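PDB 3R2N: cytidine deaminase from Mycobacterium leprae, which probably catalyses the zinc-dependent hydrolytic deamination of cytidine to uridine in pyrimidine salvage, as a homotetramer. Local coordinates for residues Ser64-Leu69 against Gly75-Val80; Gly34-Gly37 against Arg43-Thr46; Gln98-His103 against Leu108-Pro113; Asn49-Asn52 against Leu57-Cys60; Gly6-Asp11 against Ala36-Asp41. All blocks are in the same frame, centred on the assembly; numbering follows the deposited sequence.

Contact 1 (Ser64-Leu69 against Gly75-Val80); sequences SMISAL and GRLVAV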
loop_
_atom_site.group_PDB
_atom_site.type_symbol
_atom_site.label_atom_id
_atom_site.label_comp_id
_atom_site.label_asym_id
_atom_site.label_seq_id
_atom_site.Cartn_x
_atom_site.Cartn_y
_atom_site.Cartn_z
ATOM N N SER D 64 10.357 -3.961 5.626
ATOM C CA SER D 64 11.407 -4.848 5.190
ATOM C C SER D 64 11.769 -5.759 6.335
ATOM O O SER D 64 11.931 -6.968 6.144
ATOM C CB SER D 64 12.626 -4.107 4.661
ATOM O OG SER D 64 12.332 -3.492 3.435
ATOM N N MET D 65 11.786 -5.175 7.524
ATOM C CA MET D 65 12.127 -5.880 8.749
ATOM C C MET D 65 11.116 -6.945 9.107
ATOM O O MET D 65 11.487 -8.044 9.500
ATOM C CB MET D 65 12.290 -4.891 9.914
ATOM C CG MET D 65 12.559 -5.603 11.224
ATOM S SD MET D 65 12.624 -4.478 12.624
ATOM C CE MET D 65 10.932 -3.882 12.648
ATOM N N ILE D 66 9.841 -6.608 8.969
ATOM C CA ILE D 66 8.765 -7.590 9.096
ATOM C C ILE D 66 8.983 -8.792 8.164
ATOM O O ILE D 66 8.944 -9.935 8.611
ATOM C CB ILE D 66 7.359 -6.929 8.996
ATOM C CG1 ILE D 66 7.087 -6.052 10.244
ATOM C CG2 ILE D 66 6.250 -7.960 8.824
ATOM C CD1 ILE D 66 7.205 -6.789 11.587
ATOM N N SER D 67 9.274 -8.549 6.893
ATOM C CA SER D 67 9.634 -9.653 5.966
ATOM C C SER D 67 10.825 -10.487 6.440
ATOM O O SER D 67 10.877 -11.694 6.182
ATOM C CB SER D 67 9.953 -9.111 4.581
ATOM O OG SER D 67 8.809 -8.454 4.089
ATOM N N ALA D 68 11.790 -9.835 7.101
ATOM C CA ALA D 68 12.944 -10.548 7.610
ATOM C C ALA D 68 12.525 -11.412 8.818
ATOM O O ALA D 68 12.979 -12.546 8.972
ATOM C CB ALA D 68 14.094 -9.563 7.954
ATOM N N LEU D 69 11.620 -10.879 9.644
ATOM C CA LEU D 69 11.098 -11.598 10.797
ATOM C C LEU D 69 10.575 -12.985 10.390
ATOM O O LEU D 69 10.922 -13.992 11.037
ATOM C CB LEU D 69 9.990 -10.789 11.458
ATOM C CG LEU D 69 9.178 -11.436 12.576
ATOM C CD1 LEU D 69 10.050 -11.730 13.814
ATOM C CD2 LEU D 69 8.010 -10.530 12.901
ATOM N N GLY D 75 8.176 -15.435 15.059
ATOM C CA GLY D 75 8.446 -14.928 16.390
ATOM C C GLY D 75 7.725 -13.604 16.577
ATOM O O GLY D 75 6.859 -13.241 15.788
ATOM N N ARG D 76 8.060 -12.912 17.652
ATOM C CA ARG D 76 7.405 -11.694 18.034
ATOM C C ARG D 76 8.469 -10.661 18.242
ATOM O O ARG D 76 9.465 -10.932 18.915
ATOM C CB ARG D 76 6.668 -11.876 19.367
ATOM C CG ARG D 76 5.549 -12.908 19.364
ATOM C CD ARG D 76 4.321 -12.480 18.567
ATOM N NE ARG D 76 3.500 -11.494 19.274
ATOM C CZ ARG D 76 2.514 -10.786 18.725
ATOM N NH1 ARG D 76 2.204 -10.931 17.435
ATOM N NH2 ARG D 76 1.839 -9.916 19.471
ATOM N N LEU D 77 8.241 -9.466 17.699
ATOM C CA LEU D 77 9.144 -8.335 17.897
ATOM C C LEU D 77 9.114 -7.881 19.333
ATOM O O LEU D 77 8.069 -7.874 19.973
ATOM C CB LEU D 77 8.768 -7.167 16.981
ATOM C CG LEU D 77 9.049 -7.320 15.484
ATOM C CD1 LEU D 77 8.440 -6.163 14.775
ATOM C CD2 LEU D 77 10.535 -7.380 15.194
ATOM N N VAL D 78 10.262 -7.489 19.848
ATOM C CA VAL D 78 10.328 -7.073 21.229
ATOM C C VAL D 78 10.819 -5.619 21.394
ATOM O O VAL D 78 10.342 -4.890 22.266
ATOM C CB VAL D 78 11.131 -8.137 22.019
ATOM C CG1 VAL D 78 12.062 -7.538 23.029
ATOM C CG2 VAL D 78 10.166 -9.147 22.641
ATOM N N ALA D 79 11.744 -5.184 20.539
ATOM C CA ALA D 79 12.216 -3.803 20.585
ATOM C C ALA D 79 12.652 -3.351 19.202
ATOM O O ALA D 79 13.277 -4.121 18.471
ATOM C CB ALA D 79 13.355 -3.642 21.596
ATOM N N VAL D 80 12.336 -2.105 18.851
ATOM C CA VAL D 80 12.611 -1.591 17.504
ATOM C C VAL D 80 13.180 -0.170 17.555
ATOM O O VAL D 80 12.699 0.676 18.329
ATOM C CB VAL D 80 11.325 -1.592 16.627
ATOM C CG1 VAL D 80 11.585 -0.988 15.270
ATOM C CG2 VAL D 80 10.801 -2.978 16.467
#
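With CG anti to the backbone N (chi1 176°) and the chain bending at chi3 (65°), Met65 brings its terminal methyl CE to the fork of Val80. The two side chains reach toward each other tip to tip, Met65 CE lying 3.9 Å from Val80 CG2. The same methyl touches Leu77 CD1. Leu77 CD1 also receives Ile66 CD1 at 3.5 Å, a tight carbon pair. One turn beyond Met65, Leu69 lies against the carbonyl of Gly75: its CD1 rests 4.0 Å from Gly75 O, and its CD2 approaches Leu77 CG. Glycine suits position 75, where the backbone angles would press a CB against the preceding carbonyl. Flexible Met65 can adapt to branched neighbours, and Leu77 fills the middle. Helix 61-71 thus lies on strand 77-83 of the deaminase sheet, while Ser64 and Ser67 hydrogen-bond to Ser67 and Ser64 of a second subunit. Apart from the backbone carbonyl of Gly75, the contact is apolar and mostly buried, so what holds it is probably hydrophobic burial and close fit rather than directional bonds.

Contact 2 (Gly34-Gly37 against Arg43-Thr46); sequences GVAG and RLIT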
loop_
_atom_site.group_PDB
_atom_site.type_symbol
_atom_site.label_atom_id
_atom_site.label_comp_id
_atom_site.label_asym_id
_atom_site.label_seq_id
_atom_site.Cartn_x
_atom_site.Cartn_y
_atom_site.Cartn_z
ATOM N N GLY D 34 17.006 3.139 8.061
ATOM C CA GLY D 34 17.349 1.811 8.514
ATOM C C GLY D 34 16.565 1.506 9.769
ATOM O O GLY D 34 16.161 2.427 10.489
ATOM N N VAL D 35 16.296 0.218 10.005
ATOM C CA VAL D 35 15.593 -0.193 11.218
ATOM C C VAL D 35 16.214 -1.466 11.729
ATOM O O VAL D 35 16.747 -2.259 10.962
ATOM C CB VAL D 35 14.044 -0.375 11.006
ATOM C CG1 VAL D 35 13.711 -1.591 10.086
ATOM C CG2 VAL D 35 13.338 -0.512 12.331
ATOM N N ALA D 36 16.131 -1.674 13.029
ATOM C CA ALA D 36 16.688 -2.850 13.622
ATOM C C ALA D 36 15.799 -3.207 14.805
ATOM O O ALA D 36 15.281 -2.318 15.502
ATOM C CB ALA D 36 18.169 -2.601 14.081
ATOM N N GLY D 37 15.677 -4.516 15.038
ATOM C CA GLY D 37 14.747 -5.065 16.001
ATOM C C GLY D 37 15.360 -6.242 16.730
ATOM O O GLY D 37 16.168 -6.965 16.164
ATOM N N ARG D 43 17.318 -12.647 18.700
ATOM C CA ARG D 43 18.000 -12.305 17.445
ATOM C C ARG D 43 17.682 -10.906 16.922
ATOM O O ARG D 43 16.573 -10.362 17.112
ATOM C CB ARG D 43 17.799 -13.354 16.335
ATOM C CG ARG D 43 16.529 -13.220 15.540
ATOM C CD ARG D 43 16.337 -14.447 14.654
ATOM N NE ARG D 43 15.081 -14.377 13.915
ATOM C CZ ARG D 43 13.892 -14.781 14.379
ATOM N NH1 ARG D 43 12.814 -14.667 13.598
ATOM N NH2 ARG D 43 13.766 -15.319 15.600
ATOM N N LEU D 44 18.693 -10.338 16.276
ATOM C CA LEU D 44 18.624 -9.009 15.701
ATOM C C LEU D 44 18.195 -9.110 14.248
ATOM O O LEU D 44 18.823 -9.819 13.471
ATOM C CB LEU D 44 19.994 -8.339 15.776
ATOM C CG LEU D 44 19.978 -6.814 15.925
ATOM C CD1 LEU D 44 21.308 -6.344 16.512
ATOM C CD2 LEU D 44 19.674 -6.066 14.639
ATOM N N ILE D 45 17.128 -8.410 13.889
ATOM C CA ILE D 45 16.768 -8.254 12.498
ATOM C C ILE D 45 16.800 -6.793 12.061
ATOM O O ILE D 45 16.850 -5.905 12.901
ATOM C CB ILE D 45 15.451 -8.982 12.126
ATOM C CG1 ILE D 45 14.254 -8.461 12.938
ATOM C CG2 ILE D 45 15.669 -10.498 12.274
ATOM C CD1 ILE D 45 12.927 -9.174 12.602
ATOM N N THR D 46 16.833 -6.554 10.749
ATOM C CA THR D 46 16.947 -5.197 10.195
ATOM C C THR D 46 16.087 -5.084 8.943
ATOM O O THR D 46 15.554 -6.082 8.462
ATOM C CB THR D 46 18.362 -4.883 9.749
ATOM O OG1 THR D 46 18.672 -5.704 8.604
ATOM C CG2 THR D 46 19.376 -5.122 10.866
#
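Ile45 O is gripped from the neighbouring strand by two groups: Gly37 N donates a 2.8 Å hydrogen bond to it, and Ala36 CA approaches at 3.1 Å in a CA-H...O contact. The reciprocal bond, from Ile45 N to Gly37 O, measures 2.9 Å and is fairly straight, with 157° at the hydrogen. In both bonds the donor is tilted from the carbonyl plane, more so at Ile45 O (27°) than at Gly37 O. Gly37 and Ile45 are therefore a hydrogen-bonded antiparallel pair, and Ala36 with Thr46 is the adjoining non-hydrogen-bonded pair, where CB of Thr46 sits 3.3 Å from Val35 O. Small residues suit this place. Gly37 has no side chain, and Ile45 CG1, set between its own backbone N and carbonyl carbon (chi1 60°), lies against Gly37 O; the lone methyl of Ala36, CB, meets Leu44 CD2 at 3.8 Å. Helix 10-21 packs on the face bearing Ala36 and Thr46, and also meets Leu44. Ile45 and Val35 both pack on Met65 of helix 61-71; branching at CB is well suited to an extended backbone. At the turn, Arg43 hydrogen-bonds to Gly74 O through NH1 and forms a salt bridge with Asp41. This is a beta hairpin of strands 34-39 and 44-48, one margin of the mixed sheet that, sandwiched between helices, makes the cytidine deaminase fold.

Contact 3 (Gln98-His103 against Leu108-Pro113); sequences QLLYEH and LKIMTP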
loop_
_atom_site.group_PDB
_atom_site.type_symbol
_atom_site.label_atom_id
_atom_site.label_comp_id
_atom_site.label_asym_id
_atom_site.label_seq_id
_atom_site.Cartn_x
_atom_site.Cartn_y
_atom_site.Cartn_z
ATOM N N GLN D 98 0.814 -0.073 12.492
ATOM C CA GLN D 98 -0.088 -1.210 12.355
ATOM C C GLN D 98 0.685 -2.545 12.124
ATOM O O GLN D 98 0.340 -3.543 12.747
ATOM C CB GLN D 98 -1.197 -0.929 11.321
ATOM C CG GLN D 98 -2.421 -1.899 11.352
ATOM C CD GLN D 98 -3.338 -1.641 12.532
ATOM O OE1 GLN D 98 -3.814 -0.522 12.719
ATOM N NE2 GLN D 98 -3.572 -2.655 13.349
ATOM N N LEU D 99 1.729 -2.570 11.284
ATOM C CA LEU D 99 2.521 -3.817 11.109
ATOM C C LEU D 99 3.146 -4.235 12.439
ATOM O O LEU D 99 2.954 -5.373 12.880
ATOM C CB LEU D 99 3.599 -3.712 10.016
ATOM C CG LEU D 99 3.225 -3.324 8.579
ATOM C CD1 LEU D 99 4.411 -3.452 7.679
ATOM C CD2 LEU D 99 2.034 -4.093 7.977
ATOM N N LEU D 100 3.837 -3.294 13.087
ATOM C CA LEU D 100 4.504 -3.525 14.357
ATOM C C LEU D 100 3.574 -4.042 15.444
ATOM O O LEU D 100 3.950 -4.906 16.262
ATOM C CB LEU D 100 5.183 -2.246 14.844
ATOM C CG LEU D 100 6.263 -1.693 13.933
ATOM C CD1 LEU D 100 6.620 -0.260 14.314
ATOM C CD2 LEU D 100 7.476 -2.603 13.925
ATOM N N TYR D 101 2.363 -3.501 15.464
ATOM C CA TYR D 101 1.382 -3.900 16.434
ATOM C C TYR D 101 1.065 -5.351 16.193
ATOM O O TYR D 101 1.050 -6.148 17.126
ATOM C CB TYR D 101 0.082 -3.089 16.315
ATOM C CG TYR D 101 -0.796 -3.289 17.534
ATOM C CD1 TYR D 101 -0.557 -2.558 18.705
ATOM C CD2 TYR D 101 -1.839 -4.223 17.540
ATOM C CE1 TYR D 101 -1.345 -2.727 19.843
ATOM C CE2 TYR D 101 -2.634 -4.411 18.684
ATOM C CZ TYR D 101 -2.374 -3.646 19.833
ATOM O OH TYR D 101 -3.131 -3.792 20.995
ATOM N N GLU D 102 0.790 -5.683 14.942
ATOM C CA GLU D 102 0.412 -7.032 14.606
ATOM C C GLU D 102 1.525 -8.076 14.966
ATOM O O GLU D 102 1.205 -9.205 15.308
ATOM C CB GLU D 102 -0.067 -7.110 13.151
ATOM C CG GLU D 102 -0.390 -8.512 12.734
ATOM C CD GLU D 102 -1.647 -8.653 11.917
ATOM O OE1 GLU D 102 -2.339 -7.653 11.655
ATOM O OE2 GLU D 102 -1.957 -9.791 11.526
ATOM N N HIS D 103 2.801 -7.681 14.958
ATOM C CA HIS D 103 3.893 -8.632 15.176
ATOM C C HIS D 103 4.636 -8.471 16.484
ATOM O O HIS D 103 5.526 -9.269 16.775
ATOM C CB HIS D 103 4.869 -8.620 13.998
ATOM C CG HIS D 103 4.178 -8.805 12.686
ATOM N ND1 HIS D 103 3.633 -10.007 12.307
ATOM C CD2 HIS D 103 3.850 -7.920 11.714
ATOM C CE1 HIS D 103 3.028 -9.867 11.138
ATOM N NE2 HIS D 103 3.131 -8.605 10.766
ATOM N N LEU D 108 5.369 -4.055 22.716
ATOM C CA LEU D 108 6.550 -3.799 21.900
ATOM C C LEU D 108 7.135 -2.420 22.253
ATOM O O LEU D 108 6.405 -1.428 22.311
ATOM C CB LEU D 108 6.201 -3.890 20.412
ATOM C CG LEU D 108 7.211 -3.473 19.325
ATOM C CD1 LEU D 108 8.584 -4.147 19.426
ATOM C CD2 LEU D 108 6.596 -3.704 17.939
ATOM N N LYS D 109 8.440 -2.368 22.491
ATOM C CA LYS D 109 9.113 -1.094 22.692
ATOM C C LYS D 109 9.669 -0.506 21.371
ATOM O O LYS D 109 10.355 -1.192 20.589
ATOM C CB LYS D 109 10.217 -1.212 23.754
ATOM C CG LYS D 109 9.763 -1.889 25.062
ATOM C CD LYS D 109 10.725 -1.550 26.204
ATOM C CE LYS D 109 10.824 -2.626 27.277
ATOM N NZ LYS D 109 11.985 -2.317 28.171
ATOM N N ILE D 110 9.347 0.768 21.143
ATOM C CA ILE D 110 9.886 1.542 20.029
ATOM C C ILE D 110 10.710 2.689 20.590
ATOM O O ILE D 110 10.249 3.388 21.476
ATOM C CB ILE D 110 8.745 2.162 19.197
ATOM C CG1 ILE D 110 7.697 1.113 18.778
ATOM C CG2 ILE D 110 9.284 2.957 18.041
ATOM C CD1 ILE D 110 8.227 -0.079 18.035
ATOM N N MET D 111 11.913 2.910 20.084
ATOM C CA MET D 111 12.626 4.155 20.429
ATOM C C MET D 111 12.040 5.344 19.637
ATOM O O MET D 111 11.714 5.221 18.469
ATOM C CB MET D 111 14.138 4.004 20.210
ATOM C CG MET D 111 14.967 5.251 20.498
ATOM S SD MET D 111 14.849 5.776 22.200
ATOM C CE MET D 111 16.119 4.738 22.943
ATOM N N THR D 112 11.849 6.473 20.300
ATOM C CA THR D 112 11.258 7.671 19.684
ATOM C C THR D 112 12.108 8.875 20.055
ATOM O O THR D 112 12.857 8.805 21.033
ATOM C CB THR D 112 9.802 7.957 20.165
ATOM O OG1 THR D 112 9.822 8.745 21.375
ATOM C CG2 THR D 112 9.017 6.683 20.367
ATOM N N PRO D 113 12.023 9.972 19.266
ATOM C CA PRO D 113 12.725 11.229 19.575
ATOM C C PRO D 113 12.613 11.643 21.034
ATOM O O PRO D 113 13.510 12.313 21.539
ATOM C CB PRO D 113 11.998 12.250 18.696
ATOM C CG PRO D 113 11.611 11.440 17.457
ATOM C CD PRO D 113 11.435 10.001 17.911
#
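Residues 98-103 of helix 94-104 present Leu100 to an extended segment in which Leu108 and Ile110, two residues apart, both turn their CB toward the helix. Leu108 CG lies anti to its backbone N (chi1 171°), which carries Leu108 CD2 in against the helix, 3.4 Å from Leu100 O and 3.7 Å from Leu100 CB. Further out, CD1 of Leu100 meets CD1 of Ile110 at 4.1 Å, the two chains crossing at a slant. Leu100 thus touches one partner near its root and the other at its end; leucine is long enough to do both. Ile110, branched at CB, suits the strand, and the unbranched CB of leucine suits the helix. Met65 and Leu77 also pack on Leu100, and Met119 covers Leu108 and Ile110 from helix 119-122. The contact closes the second half of a beta-alpha-beta unit, strand 77-83, helix 94-104 and strand 109-112, with its two strands parallel neighbours. Cys96, a zinc ligand, sits on the same helix, in keeping with the cytidine deaminase fold.

Contact 4 (Asn49-Asn52 against Leu57-Cys60); sequences NVEN and LALC. With ZN (zinc ion), chain K.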
loop_
_atom_site.group_PDB
_atom_site.type_symbol
_atom_site.label_atom_id
_atom_site.label_comp_id
_atom_site.label_asym_id
_atom_site.label_seq_id
_atom_site.Cartn_x
_atom_site.Cartn_y
_atom_site.Cartn_z
ATOM N N ASN D 49 14.370 1.001 3.743
ATOM C CA ASN D 49 13.263 1.399 2.891
ATOM C C ASN D 49 13.582 1.117 1.456
ATOM O O ASN D 49 14.734 1.225 1.066
ATOM C CB ASN D 49 12.817 2.845 3.090
ATOM C CG ASN D 49 13.942 3.880 2.899
ATOM O OD1 ASN D 49 15.144 3.651 3.191
ATOM N ND2 ASN D 49 13.521 5.076 2.489
ATOM N N VAL D 50 12.554 0.754 0.682
ATOM C CA VAL D 50 12.709 0.539 -0.760
ATOM C C VAL D 50 11.660 1.309 -1.617
ATOM O O VAL D 50 10.477 0.922 -1.708
ATOM C CB VAL D 50 12.756 -0.969 -1.104
ATOM C CG1 VAL D 50 13.145 -1.175 -2.550
ATOM C CG2 VAL D 50 13.770 -1.697 -0.192
ATOM N N GLU D 51 12.096 2.404 -2.241
ATOM C CA GLU D 51 11.160 3.256 -2.958
ATOM C C GLU D 51 10.809 2.721 -4.346
ATOM O O GLU D 51 11.423 1.776 -4.832
ATOM C CB GLU D 51 11.649 4.716 -2.989
ATOM C CG GLU D 51 11.705 5.284 -1.586
ATOM C CD GLU D 51 12.085 6.750 -1.488
ATOM O OE1 GLU D 51 12.715 7.304 -2.421
ATOM O OE2 GLU D 51 11.757 7.351 -0.445
ATOM N N ASN D 52 9.808 3.316 -4.969
ATOM C CA ASN D 52 9.394 2.905 -6.315
ATOM C C ASN D 52 8.897 4.124 -7.087
ATOM O O ASN D 52 8.488 5.130 -6.481
ATOM C CB ASN D 52 8.319 1.815 -6.246
ATOM C CG ASN D 52 7.966 1.235 -7.617
ATOM O OD1 ASN D 52 7.127 1.783 -8.349
ATOM N ND2 ASN D 52 8.575 0.102 -7.951
ATOM N N LEU D 57 3.953 2.447 -3.879
ATOM C CA LEU D 57 4.454 1.068 -3.833
ATOM C C LEU D 57 5.738 1.027 -3.010
ATOM O O LEU D 57 6.393 -0.008 -2.914
ATOM C CB LEU D 57 4.656 0.460 -5.233
ATOM C CG LEU D 57 3.684 0.695 -6.397
ATOM C CD1 LEU D 57 3.944 -0.300 -7.531
ATOM C CD2 LEU D 57 2.237 0.600 -6.011
ATOM N N ALA D 58 6.094 2.158 -2.396
ATOM C CA ALA D 58 7.267 2.197 -1.531
ATOM C C ALA D 58 7.054 1.292 -0.318
ATOM O O ALA D 58 5.954 1.271 0.267
ATOM C CB ALA D 58 7.590 3.638 -1.083
ATOM N N LEU D 59 8.121 0.569 0.039
ATOM C CA LEU D 59 8.199 -0.211 1.266
ATOM C C LEU D 59 8.975 0.546 2.347
ATOM O O LEU D 59 10.107 0.987 2.094
ATOM C CB LEU D 59 8.931 -1.533 0.994
ATOM C CG LEU D 59 8.172 -2.508 0.099
ATOM C CD1 LEU D 59 9.009 -3.689 -0.298
ATOM C CD2 LEU D 59 6.968 -2.932 0.857
ATOM N N CYS D 60 8.398 0.694 3.543
ATOM C CA CYS D 60 9.131 1.333 4.637
ATOM C C CYS D 60 10.174 0.371 5.170
ATOM O O CYS D 60 10.089 -0.828 4.923
ATOM C CB CYS D 60 8.212 1.787 5.761
ATOM S SG CYS D 60 7.105 3.198 5.338
HETATM ZN ZN ZN K . 6.167 3.385 7.550
HETATM O O HOH W 1 9.005 -0.671 -3.209
#
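From Asn52 CB, which rests 4.0 Å from Leu57 CB, the side chain of Asn52 runs obliquely across Leu57. Asn52 CG, anti to the backbone N (chi1 -173°), lies 4.2 Å from Leu57 CB. Asn52 OD1 is then 3.9 Å from Leu57 CD1 while accepting a hydrogen bond from Ser54 N, and ND2 gives a weak one to Gln98 O of a second subunit. An amide fits here because both its polar atoms find backbone partners. Alongside, Val50 and Leu59 form a single hydrogen-bonded antiparallel bridge, with Val50 N 2.8 Å from Leu59 O. This bridge brings the chain to Cys60, the N-cap of helix 61-71, whose SG binds zinc at 2.4 Å together with Cys93 and Cys96, the three-cysteine site of this deaminase. Val50 O has two donors: Leu59 N, 37° above the carbonyl plane, and a water at 2.6 Å, which also donates to Leu57 O. Asn49 lays its CB against Leu59 O, and its amide bonds to Val33 N and Phe31 O.

Contact 5 (Gly6-Asp11 against Ala36-Asp41); sequences GDVNWD and AGFVND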
loop_
_atom_site.group_PDB
_atom_site.type_symbol
_atom_site.label_atom_id
_atom_site.label_comp_id
_atom_site.label_asym_id
_atom_site.label_seq_id
_atom_site.Cartn_x
_atom_site.Cartn_y
_atom_site.Cartn_z
ATOM N N GLY D 6 19.782 -8.729 30.060
ATOM C CA GLY D 6 18.535 -9.022 29.376
ATOM C C GLY D 6 17.683 -7.794 29.107
ATOM O O GLY D 6 16.641 -7.895 28.454
ATOM N N ASP D 7 18.114 -6.636 29.605
ATOM C CA ASP D 7 17.491 -5.377 29.229
ATOM C C ASP D 7 17.786 -5.122 27.759
ATOM O O ASP D 7 18.745 -5.688 27.201
ATOM C CB ASP D 7 18.024 -4.222 30.070
ATOM C CG ASP D 7 17.553 -4.283 31.514
ATOM O OD1 ASP D 7 16.640 -5.084 31.835
ATOM O OD2 ASP D 7 18.113 -3.521 32.337
ATOM N N VAL D 8 16.955 -4.304 27.118
ATOM C CA VAL D 8 17.200 -3.979 25.720
ATOM C C VAL D 8 18.390 -3.028 25.637
ATOM O O VAL D 8 18.424 -2.006 26.344
ATOM C CB VAL D 8 15.945 -3.411 25.013
ATOM C CG1 VAL D 8 16.306 -2.845 23.649
ATOM C CG2 VAL D 8 14.887 -4.502 24.859
ATOM N N ASN D 9 19.376 -3.412 24.823
ATOM C CA ASN D 9 20.506 -2.543 24.493
ATOM C C ASN D 9 20.184 -1.692 23.277
ATOM O O ASN D 9 20.299 -2.141 22.141
ATOM C CB ASN D 9 21.801 -3.331 24.257
ATOM C CG ASN D 9 23.042 -2.430 24.244
ATOM O OD1 ASN D 9 23.036 -1.331 23.676
ATOM N ND2 ASN D 9 24.116 -2.900 24.876
ATOM N N TRP D 10 19.789 -0.453 23.526
ATOM C CA TRP D 10 19.333 0.422 22.458
ATOM C C TRP D 10 20.473 0.927 21.569
ATOM O O TRP D 10 20.280 1.142 20.378
ATOM C CB TRP D 10 18.502 1.563 23.039
ATOM C CG TRP D 10 17.248 1.094 23.726
ATOM C CD1 TRP D 10 17.068 0.921 25.074
ATOM C CD2 TRP D 10 15.994 0.747 23.103
ATOM N NE1 TRP D 10 15.779 0.498 25.327
ATOM C CE2 TRP D 10 15.101 0.375 24.138
ATOM C CE3 TRP D 10 15.539 0.723 21.772
ATOM C CZ2 TRP D 10 13.779 -0.016 23.891
ATOM C CZ3 TRP D 10 14.225 0.332 21.521
ATOM C CH2 TRP D 10 13.355 -0.031 22.587
ATOM N N ASP D 11 21.656 1.103 22.155
ATOM C CA ASP D 11 22.893 1.305 21.397
ATOM C C ASP D 11 23.094 0.277 20.271
ATOM O O ASP D 11 23.418 0.634 19.130
ATOM C CB ASP D 11 24.091 1.226 22.342
ATOM C CG ASP D 11 24.762 2.563 22.541
ATOM O OD1 ASP D 11 25.461 3.011 21.586
ATOM O OD2 ASP D 11 24.599 3.151 23.645
ATOM N N ALA D 36 16.131 -1.674 13.029
ATOM C CA ALA D 36 16.688 -2.850 13.622
ATOM C C ALA D 36 15.799 -3.207 14.805
ATOM O O ALA D 36 15.281 -2.318 15.502
ATOM C CB ALA D 36 18.169 -2.601 14.081
ATOM N N GLY D 37 15.677 -4.516 15.038
ATOM C CA GLY D 37 14.747 -5.065 16.001
ATOM C C GLY D 37 15.360 -6.242 16.730
ATOM O O GLY D 37 16.168 -6.965 16.164
ATOM N N PHE D 38 15.001 -6.403 18.004
ATOM C CA PHE D 38 15.214 -7.667 18.711
ATOM C C PHE D 38 13.952 -8.503 18.678
ATOM O O PHE D 38 12.853 -7.997 18.907
ATOM C CB PHE D 38 15.618 -7.413 20.144
ATOM C CG PHE D 38 17.045 -6.999 20.304
ATOM C CD1 PHE D 38 18.070 -7.758 19.743
ATOM C CD2 PHE D 38 17.376 -5.864 21.044
ATOM C CE1 PHE D 38 19.426 -7.395 19.908
ATOM C CE2 PHE D 38 18.725 -5.495 21.219
ATOM C CZ PHE D 38 19.748 -6.265 20.626
ATOM N N VAL D 39 14.103 -9.782 18.371
ATOM C CA VAL D 39 12.957 -10.699 18.373
ATOM C C VAL D 39 12.915 -11.334 19.775
ATOM O O VAL D 39 13.869 -11.172 20.557
ATOM C CB VAL D 39 13.059 -11.733 17.225
ATOM C CG1 VAL D 39 11.756 -12.398 17.012
ATOM C CG2 VAL D 39 13.452 -11.026 15.931
ATOM N N ASN D 40 11.808 -11.997 20.110
ATOM C CA ASN D 40 11.621 -12.600 21.428
ATOM C C ASN D 40 12.538 -13.794 21.727
ATOM O O ASN D 40 12.580 -14.258 22.870
ATOM C CB ASN D 40 10.143 -12.948 21.692
ATOM C CG ASN D 40 9.582 -13.941 20.690
ATOM O OD1 ASN D 40 10.180 -14.179 19.627
ATOM N ND2 ASN D 40 8.416 -14.522 21.013
ATOM N N ASP D 41 13.264 -14.280 20.710
ATOM C CA ASP D 41 14.366 -15.246 20.922
ATOM C C ASP D 41 15.751 -14.586 21.033
ATOM O O ASP D 41 16.779 -15.275 21.078
ATOM C CB ASP D 41 14.362 -16.344 19.838
ATOM C CG ASP D 41 14.924 -15.875 18.480
ATOM O OD1 ASP D 41 14.952 -14.657 18.204
ATOM O OD2 ASP D 41 15.333 -16.757 17.671
#
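The Phe38 ring is met at its edge, near its own plane: Val8 CG1 stands 4.1 Å from Phe38 CD2, and the carbonyl oxygen Asn9 O stands 3.8 Å from the adjacent Phe38 CE2. Val8 CG1 also lies 3.5 Å above the plane of the Trp10 indole, over its centre. CG1 is therefore held between a phenyl edge and an indole face. Val8 puts it there with CG1 anti to the backbone N (chi1 169°). Phe38 turns its CG beside its own N (chi1 -77°), and the two side chains slide past each other in opposite directions. A compact, forked valine suits this spot between two rings, and a broad phenylalanine can bridge from strand 34-39 to the segment leading into helix 10-21. Asn9 is the N-cap of that helix, its OD1 accepting from Thr12 N, a role for which a short side chain with a carbonyl is apt. Leu13 packs on both Val8 and Phe38, while Trp10 spreads over Ala79, Tyr81 and Met111 of the sheet. The contact is small and lies at the surface. Its pull is chiefly apolar, and the oxygen at the ring edge, where the C-H hydrogens carry slight positive charge, probably adds a weak electrostatic attraction rather than a true bond.

How the contacts relate
From the N terminus, contact 5 closes the longest loop, bringing the start of helix 10-21 back to strand 34-39. Contact 2, sharing Ala36 and Gly37 with it, closes the tight hairpin between strands 34-39 and 44-48, so the two overlap without nesting. Contact 4, contact 1 and contact 3 then follow in series, each closing a short loop: the approach to helix 61-71, that helix onto strand 77-83, and helix 94-104 onto strand 109-112. Probable backbone hydrogen bonds, Leu77 N to His103 O and Val78 N to Phe38 O, join contact 1 to contacts 3 and 5. Contacts 1, 2, 3 and 5 share one sheet; contact 4 lies off it, among neighbouring subunits, and contacts 1 and 3 also reach the second subunit.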